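PDB 2YZV: ADP-ribosylglycohydrolase from Thermus thermophilus, which belongs to the ADP-ribosylglycohydrolase family, has an all-helical fold and carries bound magnesium ions. Local coordinates for residues T224-A228 and T254-Y259; F232-F238 and L262-Y267; G127-R133 and A154-H159; L188-R194 and V206-W211; A227-A231 and L244-L248. The contacts are given in a common frame with arbitrary orientation. Residues are numbered along the deposited sequence.

Interaction 1 (T224-A228 and T254-Y259). With MG (magnesium ion), chain B.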
# COMPACT_ATOMS: atom_id res chain seq x y z
N THR A 224 6.38 7.09 -5.58
CA THR A 224 5.05 6.77 -5.09
C THR A 224 5.00 7.02 -3.59
O THR A 224 4.05 7.60 -3.07
CB THR A 224 4.70 5.30 -5.37
OG1 THR A 224 4.82 5.04 -6.78
CG2 THR A 224 3.29 4.98 -4.91
N LEU A 225 6.04 6.57 -2.90
CA LEU A 225 6.13 6.78 -1.46
C LEU A 225 6.12 8.27 -1.16
O LEU A 225 5.40 8.73 -0.28
CB LEU A 225 7.41 6.14 -0.91
CG LEU A 225 7.64 6.28 0.59
CD1 LEU A 225 6.48 5.65 1.36
CD2 LEU A 225 8.95 5.60 0.96
N ALA A 226 6.91 9.03 -1.92
CA ALA A 226 6.99 10.48 -1.71
C ALA A 226 5.65 11.18 -1.93
O ALA A 226 5.32 12.13 -1.22
CB ALA A 226 8.05 11.08 -2.63
N ALA A 227 4.89 10.71 -2.92
CA ALA A 227 3.59 11.32 -3.21
C ALA A 227 2.61 11.04 -2.08
O ALA A 227 1.81 11.90 -1.71
CB ALA A 227 3.04 10.77 -4.53
N ALA A 228 2.66 9.83 -1.54
CA ALA A 228 1.77 9.46 -0.45
C ALA A 228 2.14 10.26 0.80
O ALA A 228 1.26 10.73 1.52
CB ALA A 228 1.89 7.96 -0.16
N THR A 254 -2.43 3.45 -7.18
CA THR A 254 -1.38 3.01 -6.27
C THR A 254 -0.94 4.09 -5.29
O THR A 254 -0.65 3.79 -4.13
CB THR A 254 -0.18 2.49 -7.07
OG1 THR A 254 -0.64 1.49 -7.98
CG2 THR A 254 0.85 1.88 -6.13
N VAL A 255 -0.89 5.35 -5.73
CA VAL A 255 -0.53 6.42 -4.81
C VAL A 255 -1.67 6.48 -3.79
O VAL A 255 -1.44 6.64 -2.59
CB VAL A 255 -0.40 7.78 -5.54
CG1 VAL A 255 -0.29 8.91 -4.52
CG2 VAL A 255 0.83 7.76 -6.43
N GLY A 256 -2.90 6.34 -4.28
CA GLY A 256 -4.04 6.35 -3.38
C GLY A 256 -4.00 5.19 -2.40
O GLY A 256 -4.32 5.35 -1.22
N ALA A 257 -3.59 4.02 -2.87
CA ALA A 257 -3.52 2.84 -2.01
C ALA A 257 -2.44 2.97 -0.94
O ALA A 257 -2.64 2.54 0.20
CB ALA A 257 -3.27 1.59 -2.84
N VAL A 258 -1.31 3.56 -1.29
CA VAL A 258 -0.23 3.73 -0.32
C VAL A 258 -0.65 4.77 0.71
O VAL A 258 -0.48 4.56 1.92
CB VAL A 258 1.09 4.13 -1.01
CG1 VAL A 258 2.18 4.43 0.02
CG2 VAL A 258 1.54 2.99 -1.92
N TYR A 259 -1.21 5.88 0.25
CA TYR A 259 -1.69 6.92 1.16
C TYR A 259 -2.75 6.32 2.08
O TYR A 259 -2.76 6.57 3.28
CB TYR A 259 -2.31 8.09 0.39
CG TYR A 259 -3.08 9.03 1.29
CD1 TYR A 259 -2.44 10.07 1.96
CD2 TYR A 259 -4.44 8.83 1.53
CE1 TYR A 259 -3.13 10.88 2.85
CE2 TYR A 259 -5.14 9.63 2.43
CZ TYR A 259 -4.48 10.65 3.09
OH TYR A 259 -5.15 11.42 4.01
MG MG B . -1.23 1.39 -10.26
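Helices 221-234 and 252-267 of this all-helical fold meet in a buried contact, the axes of the short segments approaching to 8.6 Å with a signed crossing angle of -60°. T254 opens the second segment with a double role. Its OG1 binds one magnesium ion at 2.4 Å, in a site completed by D251 and D253, and is also hydrogen-bonded to D58, while its CG2 lies 4.1 Å from CG2 of T224. V255, one residue on, spreads its two methyls over the first helix: CG1 reaches CB of A227 at 3.8 Å and CG2 reaches CG2 of T224 at 4.0 Å. A turn later V258 points at the partner, its CG1 3.5 Å from CB of A228 and its CG2 4.0 Å from CG2 of T224. At Y259 the backbones come nearest, with the CA atoms of A228 and Y259 4.6 Å apart; the methyl of A228 is small enough to lie 3.8 Å from N of Y259. The contact is thus apolar packing that includes a metal ligand, T254. OG1 of T224 turns instead to the carbonyl of P218 and to N128, and OH of Y259 to the carbonyl of F238. Around the pair, helix 238-246 packs on V255 and Y259 through A245, and helix 200-209 touches L225 and A226 through L202 and V205.

Interaction 2 (F232-F238 and L262-Y267)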
# COMPACT_ATOMS: atom_id res chain seq x y z
N PHE A 232 -0.15 12.95 2.84
CA PHE A 232 -0.35 12.73 4.27
C PHE A 232 0.05 13.99 5.04
O PHE A 232 -0.64 14.41 5.97
CB PHE A 232 0.48 11.52 4.73
CG PHE A 232 0.33 11.19 6.19
CD1 PHE A 232 -0.92 10.94 6.75
CD2 PHE A 232 1.46 11.10 7.00
CE1 PHE A 232 -1.04 10.60 8.10
CE2 PHE A 232 1.35 10.76 8.35
CZ PHE A 232 0.09 10.51 8.90
N ALA A 233 1.15 14.60 4.64
CA ALA A 233 1.63 15.81 5.30
C ALA A 233 0.69 16.99 5.14
O ALA A 233 0.45 17.75 6.09
CB ALA A 233 3.01 16.17 4.78
N ARG A 234 0.14 17.16 3.94
CA ARG A 234 -0.75 18.30 3.68
C ARG A 234 -2.21 18.09 4.04
O ARG A 234 -2.92 19.05 4.34
CB ARG A 234 -0.63 18.72 2.22
CG ARG A 234 0.78 19.06 1.77
CD ARG A 234 1.46 20.05 2.71
NE ARG A 234 2.84 20.30 2.29
CZ ARG A 234 3.81 20.70 3.11
NH1 ARG A 234 3.55 20.89 4.39
NH2 ARG A 234 5.04 20.87 2.64
N GLY A 235 -2.68 16.84 4.00
CA GLY A 235 -4.06 16.57 4.34
C GLY A 235 -4.28 16.69 5.84
O GLY A 235 -3.49 16.19 6.63
N ARG A 236 -5.36 17.37 6.23
CA ARG A 236 -5.67 17.55 7.65
C ARG A 236 -6.49 16.39 8.21
O ARG A 236 -6.62 16.23 9.43
CB ARG A 236 -6.40 18.88 7.85
CG ARG A 236 -5.49 20.08 7.61
CD ARG A 236 -6.29 21.37 7.51
NE ARG A 236 -7.09 21.41 6.29
CZ ARG A 236 -7.95 22.38 5.99
NH1 ARG A 236 -8.13 23.39 6.83
NH2 ARG A 236 -8.63 22.33 4.85
N ASP A 237 -7.06 15.59 7.32
CA ASP A 237 -7.84 14.42 7.70
C ASP A 237 -7.72 13.40 6.57
O ASP A 237 -7.13 13.69 5.53
CB ASP A 237 -9.31 14.78 7.96
CG ASP A 237 -9.94 15.56 6.84
OD1 ASP A 237 -9.87 15.12 5.67
OD2 ASP A 237 -10.53 16.63 7.12
N PHE A 238 -8.26 12.21 6.78
CA PHE A 238 -8.18 11.16 5.77
C PHE A 238 -8.70 11.60 4.40
O PHE A 238 -8.02 11.46 3.38
CB PHE A 238 -8.96 9.92 6.22
CG PHE A 238 -8.76 8.73 5.33
CD1 PHE A 238 -7.78 7.78 5.62
CD2 PHE A 238 -9.53 8.56 4.18
CE1 PHE A 238 -7.58 6.68 4.80
CE2 PHE A 238 -9.33 7.47 3.34
CZ PHE A 238 -8.35 6.52 3.65
N LEU A 262 -1.27 4.26 5.06
CA LEU A 262 -0.67 5.10 6.08
C LEU A 262 -1.69 5.95 6.81
O LEU A 262 -1.73 5.96 8.04
CB LEU A 262 0.41 6.00 5.47
CG LEU A 262 1.11 7.00 6.40
CD1 LEU A 262 1.76 6.26 7.57
CD2 LEU A 262 2.15 7.77 5.61
N ALA A 263 -2.53 6.65 6.05
CA ALA A 263 -3.56 7.50 6.64
C ALA A 263 -4.62 6.67 7.35
O ALA A 263 -5.20 7.11 8.34
CB ALA A 263 -4.19 8.37 5.55
N GLY A 264 -4.87 5.46 6.85
CA GLY A 264 -5.85 4.59 7.49
C GLY A 264 -5.38 4.17 8.87
O GLY A 264 -6.15 4.14 9.83
N ALA A 265 -4.10 3.84 8.97
CA ALA A 265 -3.52 3.43 10.25
C ALA A 265 -3.44 4.61 11.20
O ALA A 265 -3.61 4.46 12.42
CB ALA A 265 -2.12 2.85 10.03
N TYR A 266 -3.18 5.79 10.65
CA TYR A 266 -3.05 7.01 11.44
C TYR A 266 -4.38 7.57 11.95
O TYR A 266 -4.52 7.86 13.15
CB TYR A 266 -2.33 8.09 10.63
CG TYR A 266 -2.08 9.36 11.40
CD1 TYR A 266 -1.11 9.41 12.40
CD2 TYR A 266 -2.82 10.51 11.14
CE1 TYR A 266 -0.89 10.57 13.13
CE2 TYR A 266 -2.61 11.68 11.87
CZ TYR A 266 -1.64 11.70 12.86
OH TYR A 266 -1.42 12.85 13.58
N TYR A 267 -5.35 7.73 11.05
CA TYR A 267 -6.65 8.29 11.40
C TYR A 267 -7.67 7.25 11.87
O TYR A 267 -8.61 7.59 12.61
CB TYR A 267 -7.24 9.04 10.20
CG TYR A 267 -6.45 10.25 9.74
CD1 TYR A 267 -6.34 11.39 10.55
CD2 TYR A 267 -5.85 10.27 8.49
CE1 TYR A 267 -5.66 12.52 10.10
CE2 TYR A 267 -5.16 11.39 8.03
CZ TYR A 267 -5.07 12.51 8.84
OH TYR A 267 -4.42 13.63 8.37
O HOH W 1 -3.71 13.26 5.61
O HOH W 2 -3.58 15.57 10.21
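A knob-into-hole contact joins the C-terminal ends of two helices, 221-234 and 252-267, with the turn after the first folded over the second. The knob is F232, which has the largest area covered and sits among L262, A263, Y266 and Y267. CG of L262 makes a CH-pi contact over one face of its ring, 4.1 Å from the F232 centroid, and the ring edge meets the face of Y266 in a T-shaped pair, centroids 5.0 Å apart and planes at 86°. K184 adds a cation-pi contact to F232. Y267, next in buried area, carries the turn on its ring: CA of D237 lies 4.0 Å from the Y267 centroid, off-centre. F238 follows, its CD1 3.6 Å from CB of A263. D237 is the N-cap of helix 238-246, its OD1 hydrogen-bonded to N of E240, so Y267 packs where one helix ends and the next begins. Water 1 ties the turn to the tyrosine, hydrogen-bonded to O of G235 at 3.1 Å and to OH of Y267 at 2.9 Å.

Interaction 3 (G127-R133 and A154-H159)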
# COMPACT_ATOMS: atom_id res chain seq x y z
N GLY A 127 9.28 -0.61 -9.66
CA GLY A 127 7.93 -0.11 -9.54
C GLY A 127 7.38 -0.14 -8.13
O GLY A 127 8.02 -0.66 -7.22
N ASN A 128 6.18 0.40 -7.95
CA ASN A 128 5.53 0.49 -6.65
C ASN A 128 4.70 -0.71 -6.22
O ASN A 128 4.04 -0.66 -5.18
CB ASN A 128 4.65 1.73 -6.60
CG ASN A 128 3.65 1.77 -7.74
OD1 ASN A 128 3.27 0.74 -8.27
ND2 ASN A 128 3.23 2.97 -8.11
N GLY A 129 4.72 -1.79 -6.99
CA GLY A 129 3.94 -2.96 -6.64
C GLY A 129 4.09 -3.46 -5.21
O GLY A 129 3.09 -3.80 -4.57
N PRO A 130 5.31 -3.52 -4.67
CA PRO A 130 5.48 -4.00 -3.30
C PRO A 130 4.82 -3.11 -2.25
O PRO A 130 4.48 -3.57 -1.16
CB PRO A 130 7.00 -4.03 -3.12
CG PRO A 130 7.52 -4.20 -4.51
CD PRO A 130 6.62 -3.26 -5.29
N LEU A 131 4.67 -1.83 -2.58
CA LEU A 131 4.08 -0.88 -1.65
C LEU A 131 2.56 -0.95 -1.59
O LEU A 131 1.97 -0.76 -0.53
CB LEU A 131 4.45 0.55 -2.05
CG LEU A 131 5.91 0.90 -2.29
CD1 LEU A 131 6.02 2.38 -2.61
CD2 LEU A 131 6.74 0.55 -1.07
N MET A 132 1.94 -1.23 -2.73
CA MET A 132 0.49 -1.26 -2.82
C MET A 132 -0.20 -2.37 -2.05
O MET A 132 -1.40 -2.28 -1.78
CB MET A 132 0.07 -1.36 -4.29
CG MET A 132 0.49 -2.65 -4.95
SD MET A 132 0.03 -2.77 -6.69
CE MET A 132 -0.03 -4.55 -6.90
N ARG A 133 0.54 -3.41 -1.69
CA ARG A 133 -0.03 -4.57 -1.01
C ARG A 133 0.51 -4.83 0.40
O ARG A 133 0.16 -5.83 1.02
CB ARG A 133 0.22 -5.81 -1.86
CG ARG A 133 1.72 -6.17 -1.93
CD ARG A 133 2.06 -7.25 -2.97
NE ARG A 133 3.49 -7.54 -2.93
CZ ARG A 133 4.26 -7.69 -4.01
NH1 ARG A 133 3.74 -7.58 -5.23
NH2 ARG A 133 5.55 -7.93 -3.86
N ALA A 154 8.98 -9.87 1.19
CA ALA A 154 7.65 -9.78 0.56
C ALA A 154 7.72 -8.97 -0.73
O ALA A 154 6.97 -9.21 -1.67
CB ALA A 154 6.66 -9.14 1.53
N ALA A 155 8.63 -8.00 -0.78
CA ALA A 155 8.78 -7.18 -1.97
C ALA A 155 9.53 -7.97 -3.04
O ALA A 155 9.18 -7.92 -4.22
CB ALA A 155 9.54 -5.90 -1.64
N ARG A 156 10.55 -8.70 -2.61
CA ARG A 156 11.40 -9.48 -3.50
C ARG A 156 10.70 -10.54 -4.34
O ARG A 156 11.25 -11.01 -5.33
CB ARG A 156 12.54 -10.12 -2.71
CG ARG A 156 13.62 -9.13 -2.28
CD ARG A 156 14.68 -9.82 -1.45
NE ARG A 156 15.26 -10.95 -2.17
CZ ARG A 156 15.42 -12.16 -1.66
NH1 ARG A 156 15.04 -12.41 -0.41
NH2 ARG A 156 15.94 -13.13 -2.40
N THR A 157 9.48 -10.91 -3.95
CA THR A 157 8.74 -11.90 -4.72
C THR A 157 8.47 -11.40 -6.13
O THR A 157 8.48 -12.18 -7.08
CB THR A 157 7.39 -12.25 -4.06
OG1 THR A 157 6.64 -11.04 -3.84
CG2 THR A 157 7.61 -12.97 -2.74
N THR A 158 8.26 -10.09 -6.28
CA THR A 158 7.95 -9.52 -7.59
C THR A 158 8.86 -8.37 -8.05
O THR A 158 8.90 -8.06 -9.24
CB THR A 158 6.50 -9.01 -7.63
OG1 THR A 158 6.33 -8.01 -6.62
CG2 THR A 158 5.53 -10.16 -7.37
N HIS A 159 9.56 -7.74 -7.11
CA HIS A 159 10.44 -6.62 -7.44
C HIS A 159 11.80 -6.78 -6.79
O HIS A 159 11.90 -7.11 -5.61
CB HIS A 159 9.81 -5.30 -6.96
CG HIS A 159 8.55 -4.94 -7.67
ND1 HIS A 159 7.41 -5.71 -7.61
CD2 HIS A 159 8.25 -3.89 -8.46
CE1 HIS A 159 6.46 -5.16 -8.34
NE2 HIS A 159 6.94 -4.05 -8.87
O HOH W 3 5.01 -2.21 -10.07
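P130 lays its ring over one face of the H159 imidazole, a CH-pi contact in which CD of P130 is 3.4 Å from the H159 centroid, only 6° off the ring normal. This proline belongs to the short, weakly bonded helix 129-132, which packs against the C-terminal end of helix 147-156 and the turn after it, close to the magnesium site; N128 just before it hydrogen-bonds through ND2 to D251, a metal ligand. CB of P130 also meets CB of A155 at 3.5 Å, and here the backbones approach most closely. R133 supplies the polar half. Its NH2 donates to O of A154 at 2.9 Å, near the end of the helix, and both NH1 and NH2 donate to OG1 of T158, at 3.0 and 2.9 Å; NH1 has a further partner in Q61. OG1 of T158 is in turn hydrogen-bonded to ND1 of H159 at 2.7 Å, so arginine, threonine and histidine form one chain of polar contacts. At the other end of the imidazole, water 3 joins NE2 of H159, 2.9 Å away, to N of G129, 3.1 Å away.

Interaction 4 (L188-R194 and V206-W211)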
# COMPACT_ATOMS: atom_id res chain seq x y z
N LEU A 188 6.74 11.57 9.62
CA LEU A 188 7.39 12.32 8.55
C LEU A 188 8.88 12.56 8.78
O LEU A 188 9.63 12.72 7.82
CB LEU A 188 6.67 13.65 8.33
CG LEU A 188 5.19 13.52 7.95
CD1 LEU A 188 4.55 14.90 7.88
CD2 LEU A 188 5.07 12.79 6.61
N ALA A 189 9.31 12.56 10.04
CA ALA A 189 10.72 12.78 10.34
C ALA A 189 11.57 11.58 9.92
O ALA A 189 12.77 11.73 9.66
CB ALA A 189 10.90 13.08 11.83
N LEU A 190 10.96 10.40 9.85
CA LEU A 190 11.66 9.19 9.41
C LEU A 190 13.05 9.07 10.03
O LEU A 190 14.00 8.67 9.36
CB LEU A 190 11.79 9.23 7.88
CG LEU A 190 10.46 9.15 7.12
CD1 LEU A 190 10.58 9.77 5.73
CD2 LEU A 190 10.03 7.69 7.03
N GLU A 191 13.14 9.39 11.31
CA GLU A 191 14.41 9.38 12.04
C GLU A 191 15.36 8.19 11.83
O GLU A 191 16.55 8.39 11.58
CB GLU A 191 14.15 9.59 13.53
CG GLU A 191 15.40 9.87 14.34
CD GLU A 191 15.08 10.35 15.74
OE1 GLU A 191 14.40 9.61 16.49
OE2 GLU A 191 15.50 11.47 16.09
N PRO A 192 14.86 6.95 11.93
CA PRO A 192 15.77 5.81 11.74
C PRO A 192 16.38 5.68 10.35
O PRO A 192 17.33 4.92 10.15
CB PRO A 192 14.89 4.61 12.11
CG PRO A 192 13.52 5.07 11.74
CD PRO A 192 13.50 6.49 12.25
N PHE A 193 15.86 6.43 9.38
CA PHE A 193 16.37 6.37 8.02
C PHE A 193 17.25 7.56 7.67
O PHE A 193 17.88 7.59 6.60
CB PHE A 193 15.19 6.26 7.05
CG PHE A 193 14.38 5.02 7.24
CD1 PHE A 193 14.86 3.79 6.82
CD2 PHE A 193 13.15 5.08 7.88
CE1 PHE A 193 14.13 2.62 7.05
CE2 PHE A 193 12.41 3.92 8.12
CZ PHE A 193 12.90 2.69 7.70
N ARG A 194 17.32 8.53 8.57
CA ARG A 194 18.15 9.71 8.34
C ARG A 194 19.61 9.31 8.44
O ARG A 194 20.05 8.76 9.45
CB ARG A 194 17.83 10.80 9.38
CG ARG A 194 16.34 11.11 9.52
CD ARG A 194 15.70 11.46 8.19
NE ARG A 194 16.09 12.78 7.69
CZ ARG A 194 15.63 13.92 8.18
NH1 ARG A 194 14.76 13.93 9.18
NH2 ARG A 194 16.04 15.08 7.67
N VAL A 206 13.46 10.63 1.98
CA VAL A 206 13.57 10.63 3.43
C VAL A 206 14.08 11.96 3.99
O VAL A 206 13.69 12.36 5.09
CB VAL A 206 14.51 9.49 3.89
CG1 VAL A 206 14.73 9.55 5.40
CG2 VAL A 206 13.91 8.14 3.51
N GLU A 207 14.92 12.64 3.23
CA GLU A 207 15.46 13.92 3.67
C GLU A 207 14.58 15.14 3.40
O GLU A 207 15.04 16.28 3.54
CB GLU A 207 16.86 14.12 3.08
CG GLU A 207 17.88 13.14 3.64
CD GLU A 207 19.27 13.33 3.07
OE1 GLU A 207 20.20 12.67 3.57
OE2 GLU A 207 19.42 14.15 2.14
N GLY A 208 13.33 14.90 3.01
CA GLY A 208 12.42 16.01 2.77
C GLY A 208 11.90 16.23 1.37
O GLY A 208 11.23 17.23 1.10
N GLY A 209 12.20 15.32 0.45
CA GLY A 209 11.73 15.49 -0.91
C GLY A 209 10.21 15.51 -1.00
O GLY A 209 9.64 16.14 -1.89
N PHE A 210 9.55 14.83 -0.07
CA PHE A 210 8.10 14.74 -0.06
C PHE A 210 7.34 16.02 0.33
O PHE A 210 6.12 16.09 0.17
CB PHE A 210 7.66 13.59 0.86
CG PHE A 210 8.05 13.79 2.30
CD1 PHE A 210 7.26 14.58 3.14
CD2 PHE A 210 9.21 13.21 2.81
CE1 PHE A 210 7.63 14.78 4.48
CE2 PHE A 210 9.59 13.41 4.14
CZ PHE A 210 8.79 14.20 4.98
N TRP A 211 8.05 17.03 0.84
CA TRP A 211 7.37 18.26 1.23
C TRP A 211 6.85 19.03 0.01
O TRP A 211 5.96 19.88 0.13
CB TRP A 211 8.30 19.16 2.05
CG TRP A 211 8.75 18.59 3.38
CD1 TRP A 211 10.03 18.32 3.76
CD2 TRP A 211 7.92 18.28 4.51
NE1 TRP A 211 10.06 17.86 5.06
CE2 TRP A 211 8.78 17.83 5.55
CE3 TRP A 211 6.54 18.34 4.76
CZ2 TRP A 211 8.30 17.45 6.81
CZ3 TRP A 211 6.07 17.96 6.02
CH2 TRP A 211 6.95 17.52 7.02
O HOH W 4 12.05 13.80 6.83
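Two helix ends meet at this contact, and one closes with a Schellman motif: G208, at positive phi, is the C-prime residue of the motif closing the helix that begins at residue 200. The other helix, 184-189, stops at L190, also at positive phi, and the chain passes through a 3-10 turn at 191-193. V206 has the most surface covered. Its CG1 packs on the segment around that turn, 3.9 Å from CB of L190, 3.7 Å from CB of F193 and 3.5 Å from CD of R194. The arginine curls back over the helix end, with NH1 donating to O of A189 at 3.0 Å, which probably helps to hold its aliphatic part against V206; O of V206 lies over one face of the guanidinium. Beyond the glycines, F210 turns its ring to the first segment, CE1 being 3.9 Å from CD2 of L188 and CE2 4.1 Å from CD1 of L190. The indole of W211 completes the patch, its CH2 3.7 Å from CD1 of L188. Between the backbones, water 4 donates to the carbonyls of L188 and V206, each O 2.8 Å from it. The contact is only partly buried, well away from the centre of the chain. L190 and F193 also pack on helix 162-179, where F193 pairs edge-to-face with W173, while L188, F210 and W211 rest on L229 and A233 of helix 221-234.

Interaction 5 (A227-A231 and L244-L248)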
# COMPACT_ATOMS: atom_id res chain seq x y z
N ALA A 227 4.89 10.71 -2.92
CA ALA A 227 3.59 11.32 -3.21
C ALA A 227 2.61 11.04 -2.08
O ALA A 227 1.81 11.90 -1.71
CB ALA A 227 3.04 10.77 -4.53
N ALA A 228 2.66 9.83 -1.54
CA ALA A 228 1.77 9.46 -0.45
C ALA A 228 2.14 10.26 0.80
O ALA A 228 1.26 10.73 1.52
CB ALA A 228 1.89 7.96 -0.16
N LEU A 229 3.44 10.42 1.05
CA LEU A 229 3.89 11.17 2.21
C LEU A 229 3.49 12.64 2.09
O LEU A 229 3.15 13.28 3.08
CB LEU A 229 5.40 11.04 2.38
CG LEU A 229 5.88 9.68 2.91
CD1 LEU A 229 7.40 9.62 2.88
CD2 LEU A 229 5.37 9.49 4.34
N TRP A 230 3.55 13.18 0.87
CA TRP A 230 3.16 14.57 0.65
C TRP A 230 1.68 14.76 0.98
O TRP A 230 1.30 15.69 1.68
CB TRP A 230 3.42 14.95 -0.81
CG TRP A 230 2.73 16.21 -1.23
CD1 TRP A 230 3.10 17.49 -0.95
CD2 TRP A 230 1.51 16.30 -1.98
NE1 TRP A 230 2.19 18.38 -1.47
CE2 TRP A 230 1.20 17.67 -2.11
CE3 TRP A 230 0.65 15.35 -2.54
CZ2 TRP A 230 0.07 18.13 -2.79
CZ3 TRP A 230 -0.49 15.80 -3.22
CH2 TRP A 230 -0.76 17.18 -3.34
N ALA A 231 0.85 13.86 0.46
CA ALA A 231 -0.59 13.94 0.68
C ALA A 231 -0.91 13.80 2.17
O ALA A 231 -1.82 14.45 2.69
CB ALA A 231 -1.31 12.86 -0.12
N LEU A 244 -6.05 14.78 -2.25
CA LEU A 244 -4.79 15.34 -2.74
C LEU A 244 -4.02 14.27 -3.48
O LEU A 244 -3.48 14.51 -4.56
CB LEU A 244 -3.93 15.87 -1.58
CG LEU A 244 -4.38 17.16 -0.90
CD1 LEU A 244 -3.35 17.53 0.17
CD2 LEU A 244 -4.49 18.28 -1.93
N ALA A 245 -3.98 13.07 -2.91
CA ALA A 245 -3.25 11.97 -3.52
C ALA A 245 -3.77 11.54 -4.88
O ALA A 245 -3.01 11.46 -5.84
CB ALA A 245 -3.24 10.77 -2.57
N VAL A 246 -5.06 11.27 -4.98
CA VAL A 246 -5.59 10.80 -6.25
C VAL A 246 -5.64 11.87 -7.33
O VAL A 246 -5.54 11.55 -8.51
CB VAL A 246 -6.98 10.14 -6.09
CG1 VAL A 246 -6.88 8.97 -5.13
CG2 VAL A 246 -8.01 11.15 -5.63
N ASN A 247 -5.77 13.13 -6.95
CA ASN A 247 -5.83 14.18 -7.95
C ASN A 247 -4.49 14.52 -8.59
O ASN A 247 -4.40 15.44 -9.41
CB ASN A 247 -6.53 15.42 -7.38
CG ASN A 247 -8.04 15.27 -7.41
OD1 ASN A 247 -8.65 15.31 -8.48
ND2 ASN A 247 -8.65 15.06 -6.25
N LEU A 248 -3.45 13.77 -8.22
CA LEU A 248 -2.14 13.96 -8.83
C LEU A 248 -2.20 13.23 -10.17
O LEU A 248 -1.36 13.43 -11.04
CB LEU A 248 -1.05 13.31 -7.99
CG LEU A 248 -0.70 13.96 -6.65
CD1 LEU A 248 0.30 13.08 -5.93
CD2 LEU A 248 -0.14 15.35 -6.87
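Segment 227-231 is helical throughout, within helix 221-234, whereas 244-248 takes in the end of helix 238-246 and the loop after it. Their backbones come nearest at A231 and A245, with CA atoms 5.3 Å apart, a closeness made possible by two alanines whose CB atoms touch at 3.8 Å. W230 contributes the largest buried area. Its CA-to-CB bond points sideways, but the far end of the indole swings in, so that CZ3 lies 3.8 Å from CB of L244 and 3.7 Å from CD2 of L248. O of L244 sits at the ring edge, 3.5 Å from CZ3 of W230. L248, already past the helix, folds back against the partner and also brings its CD1 to 3.8 Å from CB of A227. W230 also touches A213 and P214 of a loop, while A231 and A227 touch Y259 and V255, respectively, of helix 252-267. The arrangement is close packing of two consecutive helices in an all-helical fold, small alanines at the nearest point and W230, L244 and L248 supplying most of the buried surface.

How the interactions relate
Along the chain interaction 3 comes first, then interaction 4, then interactions 1, 5 and 2, which open in that order on helix 221-234; 2 crosses both 1 and 5. Interactions 1 and 5 share A227 and A228, and their centres lie about 6 Å apart: one helix packs on 252-267 and on 238-246 at once. Interaction 2 continues the 221-234/252-267 pairing about 12 Å from interaction 1 between centres, joined by a probable hydrogen bond from Y259 OH to F238 O. Interaction 4 flanks this group, W211 O probably hydrogen-bonded to R234 NH2. Interactions 2 and 3, about 22 Å apart between centres, lie on opposite sides of the chain's centre. Through N128 and T224, interaction 3 meets interaction 1 beside the magnesium site. T254, a metal ligand, lies on helix 252-267.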